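Local coordinates for protein halogenase PltM (PDB 6BZN) that probably catalyses flavin-dependent halogenation of phenolic substrates, working with chloride, bromide or iodide as the halide, at residues H125-P130 and L412-H417; F253-L258 and L299-A304; W416-L421 and R517-V522; C475-Q480 and N493-L498. All blocks are in the same frame, centred on the assembly; numbering follows the deposited sequence.

Contact 1 (H125-P130 and L412-H417); sequences HLVAPP and LWNVWH
V127, on the edge strand 126-131 of the seven-stranded mixed sheet, projects against W413, N414 and H417 on one side of helix 410-441. Its methyl CG2 sits almost exactly over the centre of the H417 imidazole, a CH-pi contact 3.7 Å from the ring centroid and 1° off the ring normal. The same methyl reaches the edge of the W413 indole, where V127 CG2 lies 3.6 Å from W413 NE1. The other methyl turns to the amide: V127 CG1 is 3.4 Å from N414 OD1, an oxygen that accepts a hydrogen bond from R418 NH2, while N414 ND2 donates to I514 O. P129, two residues along the strand, adds a looser touch, its CG 4.2 Å from H417 NE2 at the ring edge.

This is strand-on-helix packing: the outermost strand, backbone-bonded at V127 to F112 of strand 109-114, packs on the long helix 410-441. H417 has chi1 at 100°, away from the usual staggered positions, and in that position ND1 donates to N414 O one helical turn back (2.8 Å, 153° at the hydrogen), with that oxygen near the ring plane. The bond fixes the tilt of the imidazole and presents its face to V127. H417 CB itself lies 3.7 Å from the W413 ring plane, toward the rim. Putting an alanine at H417 would probably leave V127 CG2 without the ring under it, open a gap beside P129 and remove the donor to N414 O. W413 also meets the rings of F112 and F407.

Contact 2 (F253-L258 and L299-A304); sequences FEEGWL and LKKYPA
F253 opens a type I turn that closes at G256, and its CA faces that of Y302 at 8.9 Å, where the chain breaks from helix 291-301 before entering helix 303-306. The turn is the tip of a beta hairpin joining antiparallel strands 248-253 and 256-262, with F253 N bonded to G256 O and G256 N to F253 O. The F253 and Y302 rings form an offset stack, centroids 4.4 Å apart and planes at 27°, with Y302 CE2 over the F253 face near its rim. K301 CG lies against the other face of Y302. E255 bends at chi2 (-86°), which brings its carboxylate to the tyrosine hydroxyl. Y302 OH lies 2.9 Å from both E255 OE1 and OE2, and its weak hydrogen bond may go to either. K301 stretches out beyond CG, and its NZ forms a salt bridge to E255 OE2 at 3.3 Å, weak as a hydrogen bond; its ammonium also makes a cation-pi contact with Y285. One water links the same two groups, donating to E255 OE2 and accepting from K301 NZ at 2.6 Å. On the face of F253 turned from Y302, G256 O sits 3.3 Å above the ring plane, over its centre.

Contact 3 (W416-L421 and R517-V522); sequences WHRVWL and RFILKV
I519 CD1 is the point where the C-terminal tail meets helix 410-441: the methyl touches R418, L421 and H417 together. With CG1 anti to the carbonyl carbon (chi1 -65°) and chi2 extended, the isoleucine reaches out from the tail and lays CD1 over one face of the R418 guanidinium, 3.4 Å above its plane and nearer the rim, 3.5 Å from NH1. R418 has CG beside its backbone N and bends at chi2 (134°, away from a staggered value), which swings the guanidinium alongside the tail and leaves R418 CG also 3.7 Å from I519 CD1. Its nitrogens bond outside the two segments: NH1 donates to Y511 O, and NH2 to N516 O and N414 OD1. A leucine in place of R418 is likely to leave Y511 O, N516 O and N414 OD1 without these donors and I519 CD1 without its flat cover. L421 slides past I519, and its CD2 meets I519 CD1 at 3.8 Å. H417 contributes polar chemistry: a water in its ring plane, 2.9 Å from NE2, donates to R517 O and accepts from I519 N, tying the helix to the tail backbone. The tail also runs beside strand 126-131, with R517 NH1 bonded to L126 O, R517 backbone-bonded to A128 and L520 against P130, while L421 of the helix touches P129.

Contact 4 (C475-Q480 and N493-L498); sequences CQVMQQ and NALHEL
V477 and L495 contribute most of the 198 Å² buried here, with M478 next. V477 points at the opposite helix and spreads its two methyls over three residues. CG1, anti to the backbone N (chi1 167°), rests 4.0 Å from A494 CB and equally far from L495 CD2. CG2, on the other side of the valine, meets L498 CD1 at 3.8 Å as the two side chains pass in opposite directions. The valine thus fits against A494, L495 and L498, which lie on one face of their helix within little more than a turn.

The two helices, 465-483 and 488-502, form an antiparallel helical hairpin with only four residues between them; here their axes run at 174° and come within 10.0 Å. V477 and L495 are the nearest pair of CA atoms across the gap, 7.2 Å apart.

L495 leaves its helix at an angle to the partner, but its branched end swings in: CD2 takes the valine, while CD1 goes to M478, whose SD lies 3.8 Å away. M478 is folded rather than extended, with all three torsions near -60°, and its side chain crosses that of L495 at about a right angle. Between 475-480 and 493-498 the contacts are apolar, with no hydrogen bond. Inward of the hairpin lies helix 410-441, where W416 touches both M478 and L495, and L412 and V415 also pack on L495. L498 reaches farther along helix 465-483, against L470, Q473 and S474.

In the fold
Contacts 1, 3 and 4 cluster around helix 410-441, while contact 2 stands apart, its centre about 17 Å from that of contact 1, although both reach the mixed sheet. Contacts 1 and 3 share H417 and, at centres about 7 Å apart, bring strand 126-131 and the C-terminal tail to the same helix; R517 bonds directly to L126 and A128 between them. Contacts 1, 2 and 3 are buried; contact 4, partly buried, meets contact 1 through L412, V415 and W416, and contact 3 through W416. Methyl-on-ring packing marks contact 1, arginine and water beside isoleucine contact 3, an aromatic stack beside a glutamate-lysine salt bridge contact 2, and purely apolar packing contact 4.

Contact 1 (H125-P130 and L412-H417)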
# COMPACT_ATOMS: atom_id res chain seq x y z
N HIS A 125 -12.33 -17.81 14.77
CA HIS A 125 -11.69 -16.50 15.02
C HIS A 125 -11.15 -15.94 13.71
O HIS A 125 -9.95 -15.63 13.62
CB HIS A 125 -10.59 -16.64 16.07
CG HIS A 125 -11.10 -17.01 17.43
ND1 HIS A 125 -10.29 -17.53 18.41
CD2 HIS A 125 -12.34 -16.93 17.96
CE1 HIS A 125 -11.01 -17.75 19.50
NE2 HIS A 125 -12.26 -17.39 19.25
N LEU A 126 -12.06 -15.79 12.74
CA LEU A 126 -11.80 -15.31 11.39
C LEU A 126 -12.77 -14.20 10.99
O LEU A 126 -13.95 -14.25 11.33
CB LEU A 126 -12.00 -16.44 10.36
CG LEU A 126 -10.84 -17.34 9.97
CD1 LEU A 126 -10.17 -17.92 11.19
CD2 LEU A 126 -11.37 -18.45 9.05
N VAL A 127 -12.28 -13.20 10.26
CA VAL A 127 -13.14 -12.29 9.51
C VAL A 127 -12.58 -12.19 8.10
O VAL A 127 -11.36 -12.23 7.90
CB VAL A 127 -13.30 -10.88 10.15
CG1 VAL A 127 -14.03 -10.96 11.48
CG2 VAL A 127 -11.96 -10.17 10.33
N ALA A 128 -13.47 -12.07 7.12
CA ALA A 128 -13.05 -11.94 5.73
C ALA A 128 -14.16 -11.30 4.92
O ALA A 128 -15.06 -11.99 4.46
CB ALA A 128 -12.67 -13.31 5.15
N PRO A 129 -14.12 -9.97 4.75
CA PRO A 129 -15.14 -9.33 3.93
C PRO A 129 -14.78 -9.46 2.45
O PRO A 129 -13.76 -8.94 2.05
CB PRO A 129 -15.13 -7.88 4.39
CG PRO A 129 -13.78 -7.66 5.03
CD PRO A 129 -13.23 -9.00 5.42
N PRO A 130 -15.61 -10.16 1.65
CA PRO A 130 -15.18 -10.40 0.27
C PRO A 130 -15.38 -9.23 -0.68
O PRO A 130 -16.22 -8.35 -0.46
CB PRO A 130 -16.04 -11.60 -0.16
CG PRO A 130 -17.19 -11.64 0.76
CD PRO A 130 -16.88 -10.84 1.97
N LEU A 412 -12.38 -8.07 19.88
CA LEU A 412 -11.97 -6.68 19.68
C LEU A 412 -11.57 -6.46 18.22
O LEU A 412 -12.02 -5.48 17.59
CB LEU A 412 -10.83 -6.31 20.64
CG LEU A 412 -10.22 -4.91 20.53
CD1 LEU A 412 -11.27 -3.83 20.66
CD2 LEU A 412 -9.13 -4.75 21.58
N TRP A 413 -10.77 -7.37 17.66
CA TRP A 413 -10.40 -7.28 16.25
C TRP A 413 -11.65 -7.25 15.37
O TRP A 413 -11.77 -6.43 14.46
CB TRP A 413 -9.46 -8.39 15.79
CG TRP A 413 -9.20 -8.24 14.36
CD1 TRP A 413 -9.78 -8.93 13.34
CD2 TRP A 413 -8.38 -7.24 13.76
NE1 TRP A 413 -9.35 -8.44 12.13
CE2 TRP A 413 -8.48 -7.41 12.36
CE3 TRP A 413 -7.55 -6.24 14.26
CZ2 TRP A 413 -7.77 -6.60 11.46
CZ3 TRP A 413 -6.85 -5.44 13.37
CH2 TRP A 413 -6.97 -5.62 11.98
N ASN A 414 -12.58 -8.16 15.64
CA ASN A 414 -13.80 -8.26 14.83
C ASN A 414 -14.54 -6.93 14.83
O ASN A 414 -14.90 -6.42 13.76
CB ASN A 414 -14.67 -9.43 15.35
CG ASN A 414 -15.96 -9.61 14.58
OD1 ASN A 414 -16.13 -9.13 13.46
ND2 ASN A 414 -16.90 -10.32 15.20
N VAL A 415 -14.73 -6.32 16.00
CA VAL A 415 -15.40 -5.02 16.06
C VAL A 415 -14.55 -3.96 15.32
O VAL A 415 -15.06 -3.22 14.48
CB VAL A 415 -15.70 -4.55 17.50
CG1 VAL A 415 -16.42 -3.23 17.47
CG2 VAL A 415 -16.58 -5.57 18.23
N TRP A 416 -13.26 -3.92 15.65
CA TRP A 416 -12.36 -2.92 15.06
C TRP A 416 -12.29 -2.95 13.53
O TRP A 416 -12.29 -1.89 12.91
CB TRP A 416 -10.94 -3.02 15.66
CG TRP A 416 -9.94 -2.22 14.88
CD1 TRP A 416 -9.04 -2.71 13.99
CD2 TRP A 416 -9.80 -0.80 14.86
NE1 TRP A 416 -8.30 -1.69 13.46
CE2 TRP A 416 -8.76 -0.50 13.97
CE3 TRP A 416 -10.45 0.24 15.53
CZ2 TRP A 416 -8.34 0.80 13.73
CZ3 TRP A 416 -10.02 1.54 15.30
CH2 TRP A 416 -8.98 1.81 14.39
N HIS A 417 -12.25 -4.13 12.93
CA HIS A 417 -12.04 -4.22 11.48
C HIS A 417 -13.14 -3.53 10.68
O HIS A 417 -12.89 -3.07 9.58
CB HIS A 417 -11.77 -5.66 11.00
CG HIS A 417 -12.95 -6.37 10.41
ND1 HIS A 417 -13.96 -6.91 11.17
CD2 HIS A 417 -13.24 -6.69 9.12
CE1 HIS A 417 -14.84 -7.51 10.39
NE2 HIS A 417 -14.42 -7.39 9.14

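Contact 2 (F253-L258 and L299-A304)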
# COMPACT_ATOMS: atom_id res chain seq x y z
N PHE A 253 -1.87 -11.71 15.99
CA PHE A 253 -1.67 -12.13 17.37
C PHE A 253 -1.16 -10.92 18.12
O PHE A 253 -0.86 -9.89 17.52
CB PHE A 253 -0.69 -13.32 17.42
CG PHE A 253 0.46 -13.18 16.48
CD1 PHE A 253 1.60 -12.48 16.87
CD2 PHE A 253 0.41 -13.71 15.20
CE1 PHE A 253 2.67 -12.34 16.01
CE2 PHE A 253 1.46 -13.55 14.32
CZ PHE A 253 2.59 -12.85 14.73
N GLU A 254 -1.08 -11.02 19.45
CA GLU A 254 -0.88 -9.82 20.27
C GLU A 254 0.30 -8.92 19.86
O GLU A 254 0.16 -7.71 19.85
CB GLU A 254 -0.73 -10.20 21.75
CG GLU A 254 -0.80 -8.96 22.65
CD GLU A 254 -0.48 -9.24 24.09
OE1 GLU A 254 -0.00 -8.28 24.75
OE2 GLU A 254 -0.71 -10.39 24.56
N GLU A 255 1.43 -9.52 19.51
CA GLU A 255 2.69 -8.78 19.28
C GLU A 255 3.00 -8.51 17.81
O GLU A 255 4.03 -7.91 17.49
CB GLU A 255 3.88 -9.50 19.96
CG GLU A 255 4.36 -10.80 19.32
CD GLU A 255 3.61 -12.05 19.78
OE1 GLU A 255 2.53 -11.93 20.40
OE2 GLU A 255 4.09 -13.16 19.52
N GLY A 256 2.12 -8.94 16.91
CA GLY A 256 2.44 -8.86 15.50
C GLY A 256 1.51 -9.59 14.58
O GLY A 256 0.40 -9.99 14.95
N TRP A 257 1.97 -9.76 13.35
CA TRP A 257 1.19 -10.47 12.36
C TRP A 257 2.06 -11.04 11.25
O TRP A 257 3.22 -10.64 11.08
CB TRP A 257 0.11 -9.56 11.78
CG TRP A 257 0.56 -8.48 10.85
CD1 TRP A 257 1.16 -7.29 11.18
CD2 TRP A 257 0.38 -8.46 9.42
NE1 TRP A 257 1.38 -6.54 10.04
CE2 TRP A 257 0.90 -7.24 8.95
CE3 TRP A 257 -0.16 -9.36 8.50
CZ2 TRP A 257 0.90 -6.90 7.59
CZ3 TRP A 257 -0.18 -9.03 7.17
CH2 TRP A 257 0.36 -7.81 6.71
N LEU A 258 1.49 -12.00 10.53
CA LEU A 258 2.15 -12.65 9.41
C LEU A 258 1.20 -12.72 8.21
O LEU A 258 0.00 -13.03 8.36
CB LEU A 258 2.65 -14.05 9.83
CG LEU A 258 3.23 -14.99 8.76
CD1 LEU A 258 4.25 -15.97 9.35
CD2 LEU A 258 2.14 -15.78 8.04
N LEU A 299 6.64 -19.94 14.69
CA LEU A 299 5.85 -21.12 14.38
C LEU A 299 5.64 -22.04 15.60
O LEU A 299 4.60 -22.69 15.71
CB LEU A 299 6.47 -21.90 13.21
CG LEU A 299 6.64 -21.16 11.87
CD1 LEU A 299 7.04 -22.16 10.79
CD2 LEU A 299 5.40 -20.39 11.45
N LYS A 300 6.62 -22.07 16.50
CA LYS A 300 6.52 -22.81 17.76
C LYS A 300 5.48 -22.13 18.68
O LYS A 300 4.66 -22.80 19.30
CB LYS A 300 7.90 -22.85 18.42
CG LYS A 300 8.11 -23.83 19.56
CD LYS A 300 9.53 -23.65 20.12
CE LYS A 300 10.11 -24.91 20.73
NZ LYS A 300 9.58 -25.16 22.09
N LYS A 301 5.52 -20.80 18.73
CA LYS A 301 4.55 -19.98 19.47
C LYS A 301 3.12 -20.18 18.95
O LYS A 301 2.17 -20.24 19.73
CB LYS A 301 4.95 -18.51 19.35
CG LYS A 301 4.74 -17.60 20.55
CD LYS A 301 5.61 -16.34 20.38
CE LYS A 301 5.51 -15.37 21.56
NZ LYS A 301 6.47 -14.23 21.51
N TYR A 302 2.97 -20.28 17.62
CA TYR A 302 1.68 -20.34 16.93
C TYR A 302 1.64 -21.52 15.96
O TYR A 302 1.70 -21.34 14.75
CB TYR A 302 1.44 -19.02 16.17
CG TYR A 302 1.49 -17.82 17.07
CD1 TYR A 302 0.49 -17.61 18.02
CD2 TYR A 302 2.54 -16.90 17.00
CE1 TYR A 302 0.53 -16.52 18.88
CE2 TYR A 302 2.58 -15.80 17.85
CZ TYR A 302 1.58 -15.62 18.80
OH TYR A 302 1.60 -14.55 19.65
N PRO A 303 1.51 -22.76 16.50
CA PRO A 303 1.53 -23.96 15.65
C PRO A 303 0.50 -23.98 14.53
O PRO A 303 0.75 -24.60 13.50
CB PRO A 303 1.25 -25.12 16.62
CG PRO A 303 1.15 -24.54 17.98
CD PRO A 303 1.38 -23.06 17.93
N ALA A 304 -0.64 -23.32 14.73
CA ALA A 304 -1.62 -23.18 13.65
C ALA A 304 -1.00 -22.54 12.42
O ALA A 304 -1.14 -23.05 11.32
CB ALA A 304 -2.83 -22.38 14.10
O HOH W 1 6.96 -13.23 19.21

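Contact 3 (W416-L421 and R517-V522)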
# COMPACT_ATOMS: atom_id res chain seq x y z
N TRP A 416 -13.26 -3.92 15.65
CA TRP A 416 -12.36 -2.92 15.06
C TRP A 416 -12.29 -2.95 13.53
O TRP A 416 -12.29 -1.89 12.91
CB TRP A 416 -10.94 -3.02 15.66
CG TRP A 416 -9.94 -2.22 14.88
CD1 TRP A 416 -9.04 -2.71 13.99
CD2 TRP A 416 -9.80 -0.80 14.86
NE1 TRP A 416 -8.30 -1.69 13.46
CE2 TRP A 416 -8.76 -0.50 13.97
CE3 TRP A 416 -10.45 0.24 15.53
CZ2 TRP A 416 -8.34 0.80 13.73
CZ3 TRP A 416 -10.02 1.54 15.30
CH2 TRP A 416 -8.98 1.81 14.39
N HIS A 417 -12.25 -4.13 12.93
CA HIS A 417 -12.04 -4.22 11.48
C HIS A 417 -13.14 -3.53 10.68
O HIS A 417 -12.89 -3.07 9.58
CB HIS A 417 -11.77 -5.66 11.00
CG HIS A 417 -12.95 -6.37 10.41
ND1 HIS A 417 -13.96 -6.91 11.17
CD2 HIS A 417 -13.24 -6.69 9.12
CE1 HIS A 417 -14.84 -7.51 10.39
NE2 HIS A 417 -14.42 -7.39 9.14
N ARG A 418 -14.33 -3.40 11.27
CA ARG A 418 -15.44 -2.68 10.64
C ARG A 418 -15.21 -1.18 10.52
O ARG A 418 -15.79 -0.55 9.66
CB ARG A 418 -16.75 -2.94 11.41
CG ARG A 418 -17.16 -4.41 11.38
CD ARG A 418 -17.58 -4.94 12.75
NE ARG A 418 -17.62 -6.40 12.70
CZ ARG A 418 -18.60 -7.13 12.17
NH1 ARG A 418 -19.70 -6.56 11.67
NH2 ARG A 418 -18.48 -8.45 12.13
N VAL A 419 -14.35 -0.62 11.38
CA VAL A 419 -13.94 0.79 11.27
C VAL A 419 -13.10 0.98 10.00
O VAL A 419 -13.40 1.84 9.15
CB VAL A 419 -13.20 1.27 12.54
CG1 VAL A 419 -12.67 2.69 12.39
CG2 VAL A 419 -14.13 1.19 13.75
N TRP A 420 -12.09 0.14 9.82
CA TRP A 420 -11.31 0.11 8.57
C TRP A 420 -12.21 -0.17 7.36
O TRP A 420 -12.16 0.55 6.35
CB TRP A 420 -10.21 -0.95 8.64
CG TRP A 420 -9.71 -1.33 7.27
CD1 TRP A 420 -8.89 -0.59 6.47
CD2 TRP A 420 -10.02 -2.51 6.55
NE1 TRP A 420 -8.68 -1.25 5.28
CE2 TRP A 420 -9.36 -2.43 5.31
CE3 TRP A 420 -10.81 -3.65 6.83
CZ2 TRP A 420 -9.46 -3.44 4.34
CZ3 TRP A 420 -10.90 -4.64 5.88
CH2 TRP A 420 -10.24 -4.53 4.65
N LEU A 421 -13.03 -1.21 7.44
CA LEU A 421 -13.80 -1.64 6.28
C LEU A 421 -14.75 -0.57 5.79
O LEU A 421 -14.79 -0.30 4.61
CB LEU A 421 -14.56 -2.93 6.57
CG LEU A 421 -15.29 -3.55 5.37
CD1 LEU A 421 -14.30 -4.10 4.36
CD2 LEU A 421 -16.21 -4.66 5.84
N ARG A 517 -19.34 -12.34 10.60
CA ARG A 517 -17.90 -12.15 10.42
C ARG A 517 -17.42 -12.04 8.96
O ARG A 517 -16.23 -11.85 8.72
CB ARG A 517 -17.18 -13.28 11.13
CG ARG A 517 -17.36 -13.17 12.62
CD ARG A 517 -16.68 -14.24 13.43
NE ARG A 517 -17.29 -15.57 13.34
CZ ARG A 517 -16.85 -16.58 12.57
NH1 ARG A 517 -15.83 -16.43 11.73
NH2 ARG A 517 -17.47 -17.76 12.61
N PHE A 518 -18.35 -12.16 8.02
CA PHE A 518 -18.06 -12.10 6.60
C PHE A 518 -19.03 -11.12 5.98
O PHE A 518 -20.05 -11.50 5.39
CB PHE A 518 -18.23 -13.50 5.98
CG PHE A 518 -17.40 -14.54 6.65
CD1 PHE A 518 -16.02 -14.56 6.49
CD2 PHE A 518 -17.98 -15.49 7.48
CE1 PHE A 518 -15.24 -15.50 7.12
CE2 PHE A 518 -17.21 -16.45 8.11
CZ PHE A 518 -15.84 -16.45 7.94
N ILE A 519 -18.70 -9.85 6.12
CA ILE A 519 -19.56 -8.76 5.67
C ILE A 519 -19.60 -8.70 4.15
O ILE A 519 -18.56 -8.51 3.52
CB ILE A 519 -19.07 -7.41 6.25
CG1 ILE A 519 -19.23 -7.42 7.77
CG2 ILE A 519 -19.83 -6.24 5.63
CD1 ILE A 519 -18.39 -6.38 8.48
N LEU A 520 -20.79 -8.83 3.57
CA LEU A 520 -20.95 -8.88 2.10
C LEU A 520 -21.27 -7.52 1.52
O LEU A 520 -21.85 -6.66 2.20
CB LEU A 520 -22.06 -9.87 1.72
CG LEU A 520 -21.97 -11.28 2.29
CD1 LEU A 520 -23.16 -12.11 1.81
CD2 LEU A 520 -20.67 -11.97 1.90
N LYS A 521 -20.88 -7.31 0.27
CA LYS A 521 -21.24 -6.11 -0.46
C LYS A 521 -22.73 -6.07 -0.80
O LYS A 521 -23.42 -7.10 -0.74
CB LYS A 521 -20.47 -5.98 -1.78
CG LYS A 521 -19.28 -5.03 -1.74
CD LYS A 521 -18.04 -5.68 -1.20
CE LYS A 521 -16.78 -4.93 -1.62
NZ LYS A 521 -16.59 -3.68 -0.82
N VAL A 522 -23.15 -4.85 -1.17
CA VAL A 522 -24.46 -4.47 -1.71
C VAL A 522 -25.41 -4.18 -0.57
O VAL A 522 -25.52 -3.03 -0.15
CB VAL A 522 -25.05 -5.44 -2.77
CG1 VAL A 522 -26.42 -4.96 -3.26
CG2 VAL A 522 -24.12 -5.50 -3.97
O HOH W 2 -16.02 -9.17 7.46

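Contact 4 (C475-Q480 and N493-L498)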
# COMPACT_ATOMS: atom_id res chain seq x y z
N CYS A 475 -10.21 5.65 16.94
CA CYS A 475 -8.77 5.68 17.24
C CYS A 475 -8.50 6.19 18.66
O CYS A 475 -7.63 5.65 19.34
CB CYS A 475 -7.99 6.51 16.22
SG CYS A 475 -7.94 5.75 14.58
N GLN A 476 -9.25 7.20 19.09
CA GLN A 476 -9.17 7.72 20.48
C GLN A 476 -9.48 6.61 21.48
O GLN A 476 -8.76 6.48 22.47
CB GLN A 476 -10.13 8.90 20.72
CG GLN A 476 -9.71 10.19 20.05
CD GLN A 476 -10.81 11.26 19.98
OE1 GLN A 476 -11.91 11.09 20.52
NE2 GLN A 476 -10.50 12.37 19.30
N VAL A 477 -10.53 5.82 21.21
CA VAL A 477 -10.89 4.68 22.06
C VAL A 477 -9.72 3.69 22.14
O VAL A 477 -9.35 3.25 23.24
CB VAL A 477 -12.18 3.94 21.58
CG1 VAL A 477 -12.34 2.59 22.28
CG2 VAL A 477 -13.41 4.80 21.82
N MET A 478 -9.14 3.35 20.98
CA MET A 478 -8.01 2.40 20.95
C MET A 478 -6.75 2.91 21.64
O MET A 478 -6.10 2.14 22.35
CB MET A 478 -7.68 1.98 19.53
CG MET A 478 -8.77 1.19 18.83
SD MET A 478 -9.35 -0.27 19.73
CE MET A 478 -7.86 -1.23 19.85
N GLN A 479 -6.40 4.17 21.43
CA GLN A 479 -5.19 4.73 22.06
C GLN A 479 -5.35 4.80 23.58
O GLN A 479 -4.43 4.46 24.32
CB GLN A 479 -4.80 6.10 21.46
CG GLN A 479 -4.32 6.04 20.00
CD GLN A 479 -3.00 5.27 19.79
OE1 GLN A 479 -2.23 5.05 20.73
NE2 GLN A 479 -2.75 4.85 18.55
N GLN A 480 -6.53 5.20 24.04
CA GLN A 480 -6.84 5.22 25.47
C GLN A 480 -6.81 3.81 26.08
O GLN A 480 -6.28 3.61 27.18
CB GLN A 480 -8.20 5.87 25.71
CG GLN A 480 -8.52 6.11 27.17
CD GLN A 480 -9.97 6.53 27.37
OE1 GLN A 480 -10.87 5.69 27.30
NE2 GLN A 480 -10.20 7.82 27.59
N ASN A 493 -16.90 -2.94 23.12
CA ASN A 493 -18.24 -2.39 23.25
C ASN A 493 -18.32 -0.90 22.90
O ASN A 493 -19.27 -0.47 22.25
CB ASN A 493 -18.80 -2.61 24.64
CG ASN A 493 -20.25 -2.21 24.73
OD1 ASN A 493 -21.12 -2.88 24.18
ND2 ASN A 493 -20.52 -1.07 25.37
N ALA A 494 -17.33 -0.13 23.34
CA ALA A 494 -17.23 1.29 23.01
C ALA A 494 -17.13 1.49 21.49
O ALA A 494 -17.81 2.36 20.93
CB ALA A 494 -16.03 1.92 23.72
N LEU A 495 -16.33 0.66 20.82
CA LEU A 495 -16.28 0.69 19.36
C LEU A 495 -17.63 0.36 18.73
O LEU A 495 -18.07 1.03 17.81
CB LEU A 495 -15.20 -0.24 18.80
CG LEU A 495 -13.74 0.09 19.11
CD1 LEU A 495 -12.85 -1.04 18.59
CD2 LEU A 495 -13.31 1.42 18.53
N HIS A 496 -18.28 -0.70 19.21
CA HIS A 496 -19.57 -1.13 18.68
C HIS A 496 -20.61 0.00 18.76
O HIS A 496 -21.33 0.26 17.80
CB HIS A 496 -20.05 -2.37 19.43
CG HIS A 496 -21.23 -3.04 18.80
ND1 HIS A 496 -22.14 -3.76 19.54
CD2 HIS A 496 -21.65 -3.11 17.52
CE1 HIS A 496 -23.06 -4.27 18.74
NE2 HIS A 496 -22.79 -3.88 17.51
N GLU A 497 -20.65 0.71 19.88
CA GLU A 497 -21.60 1.82 20.05
C GLU A 497 -21.30 2.98 19.08
O GLU A 497 -22.23 3.56 18.50
CB GLU A 497 -21.62 2.29 21.51
CG GLU A 497 -22.16 1.24 22.50
CD GLU A 497 -23.64 0.90 22.27
OE1 GLU A 497 -24.41 1.82 21.95
OE2 GLU A 497 -24.02 -0.29 22.40
N LEU A 498 -20.02 3.28 18.88
CA LEU A 498 -19.62 4.25 17.85
C LEU A 498 -20.07 3.83 16.44
O LEU A 498 -20.58 4.66 15.68
CB LEU A 498 -18.09 4.48 17.87
CG LEU A 498 -17.54 5.22 19.10
CD1 LEU A 498 -16.02 5.23 19.11
CD2 LEU A 498 -18.10 6.63 19.16